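Local coordinates for malonyl CoA-acyl carrier protein transacylase (Bartonella henselae, PDB 3QAT) that probably transfers the malonyl group from malonyl-CoA to acyl carrier protein, supplying malonyl units for fatty acid biosynthesis, at residues 85-89 against 230-234. Sequence-based numbering, arbitrary orientation.
Sequences LNVEK and PIVPL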
loop_
_atom_site.group_PDB
_atom_site.type_symbol
_atom_site.label_atom_id
_atom_site.label_comp_id
_atom_site.label_asym_id
_atom_site.label_seq_id
_atom_site.Cartn_x
_atom_site.Cartn_y
_atom_site.Cartn_z
ATOM N N LEU A 85 12.255 -6.637 -18.848
ATOM C CA LEU A 85 10.967 -5.965 -18.732
ATOM C C LEU A 85 11.083 -4.492 -19.098
ATOM O O LEU A 85 11.928 -3.780 -18.560
ATOM C CB LEU A 85 10.382 -6.083 -17.301
ATOM C CG LEU A 85 9.087 -5.296 -17.045
ATOM C CD1 LEU A 85 7.877 -5.893 -17.814
ATOM C CD2 LEU A 85 8.830 -5.186 -15.527
ATOM N N ASN A 86 10.231 -4.061 -20.024
ATOM C CA ASN A 86 9.991 -2.649 -20.280
ATOM C C ASN A 86 8.582 -2.367 -19.775
ATOM O O ASN A 86 7.597 -2.804 -20.369
ATOM C CB ASN A 86 10.106 -2.338 -21.783
ATOM C CG ASN A 86 9.959 -0.856 -22.095
ATOM O OD1 ASN A 86 8.995 -0.199 -21.685
ATOM N ND2 ASN A 86 10.911 -0.323 -22.860
ATOM N N VAL A 87 8.507 -1.671 -18.642
ATOM C CA VAL A 87 7.228 -1.402 -17.996
ATOM C C VAL A 87 6.262 -0.678 -18.945
ATOM O O VAL A 87 5.094 -1.067 -19.062
ATOM C CB VAL A 87 7.432 -0.588 -16.682
ATOM C CG1 VAL A 87 6.106 -0.073 -16.149
ATOM C CG2 VAL A 87 8.140 -1.425 -15.649
ATOM N N GLU A 88 6.761 0.355 -19.632
ATOM C CA GLU A 88 5.907 1.196 -20.460
ATOM C C GLU A 88 5.279 0.369 -21.578
ATOM O O GLU A 88 4.128 0.585 -21.966
ATOM C CB GLU A 88 6.713 2.377 -21.019
ATOM C CG GLU A 88 5.924 3.285 -21.933
ATOM C CD GLU A 88 6.742 4.473 -22.428
ATOM O OE1 GLU A 88 7.936 4.591 -22.062
ATOM O OE2 GLU A 88 6.182 5.290 -23.185
ATOM N N LYS A 89 6.034 -0.615 -22.058
ATOM C CA LYS A 89 5.570 -1.470 -23.142
ATOM C C LYS A 89 4.642 -2.593 -22.691
ATOM O O LYS A 89 3.759 -3.004 -23.455
ATOM C CB LYS A 89 6.763 -2.041 -23.918
ATOM C CG LYS A 89 7.466 -1.017 -24.812
ATOM C CD LYS A 89 8.573 -1.687 -25.621
ATOM C CE LYS A 89 8.973 -0.856 -26.844
ATOM N NZ LYS A 89 9.551 0.462 -26.443
ATOM N N PRO A 230 4.292 9.706 -14.477
ATOM C CA PRO A 230 4.602 8.272 -14.574
ATOM C C PRO A 230 4.483 7.755 -16.010
ATOM O O PRO A 230 3.656 8.262 -16.788
ATOM C CB PRO A 230 3.536 7.616 -13.680
ATOM C CG PRO A 230 2.367 8.568 -13.755
ATOM C CD PRO A 230 3.029 9.961 -13.766
ATOM N N ILE A 231 5.296 6.760 -16.353
ATOM C CA ILE A 231 5.344 6.249 -17.737
ATOM C C ILE A 231 4.098 5.429 -18.126
ATOM O O ILE A 231 3.779 5.275 -19.328
ATOM C CB ILE A 231 6.622 5.424 -17.997
ATOM C CG1 ILE A 231 6.619 4.172 -17.111
ATOM C CG2 ILE A 231 7.876 6.306 -17.841
ATOM C CD1 ILE A 231 7.490 3.093 -17.558
ATOM N N VAL A 232 3.411 4.898 -17.111
ATOM C CA VAL A 232 2.056 4.330 -17.269
ATOM C C VAL A 232 1.213 4.892 -16.126
ATOM O O VAL A 232 1.783 5.269 -15.107
ATOM C CB VAL A 232 2.030 2.780 -17.320
ATOM C CG1 VAL A 232 2.983 2.252 -18.397
ATOM C CG2 VAL A 232 2.349 2.152 -15.981
ATOM N N PRO A 233 -0.124 4.983 -16.295
ATOM C CA PRO A 233 -0.893 5.704 -15.290
ATOM C C PRO A 233 -0.987 4.980 -13.955
ATOM O O PRO A 233 -0.988 3.745 -13.906
ATOM C CB PRO A 233 -2.303 5.795 -15.903
ATOM C CG PRO A 233 -2.110 5.585 -17.376
ATOM C CD PRO A 233 -0.954 4.637 -17.480
ATOM N N LEU A 234 -1.092 5.788 -12.908
ATOM C CA LEU A 234 -1.393 5.276 -11.577
ATOM C C LEU A 234 -2.906 5.272 -11.330
ATOM O O LEU A 234 -3.569 6.318 -11.486
ATOM C CB LEU A 234 -0.716 6.199 -10.567
ATOM C CG LEU A 234 -1.010 5.855 -9.096
ATOM C CD1 LEU A 234 -0.160 4.667 -8.621
ATOM C CD2 LEU A 234 -0.834 7.087 -8.188
HETATM O O HOH W 1 4.513 7.221 -21.091
#
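This is a small apolar contact between an N-capped helix start and a loop, in the acyltransferase domain. The short helix 87-90 comes just before strand 93-96, an outer strand of the parallel sheet. Segment 230-234 lies in the loop after helix 212-224 and runs up to strand 234-235. No direct hydrogen bond joins the two segments, and together they bury 202 Å². The CA-to-CB bonds of I231 and V232 point toward the helix, and that of V87 points back toward the loop. V87 CG1 packs against I231 CD1 at 3.7 Å and lies 4.4 Å from V232 CG2. I231 CD1 also reaches the backbone of the first turn, 3.5 Å from E88 N, and V232 CG1 lies 3.7 Å from E88 CA. N86 is the N-cap: its OD1 accepts a hydrogen bond from K89 N at 3.0 Å. Backbone hydrogen bonds also pair I231 with A108 and P233 with V94 in strand 93-96. V87 also touches E81 of helix 62-82. At the exposed edge, water 1 bridges the segments, donating to I231 O at 2.7 Å and more weakly to E88 OE2 at 3.3 Å.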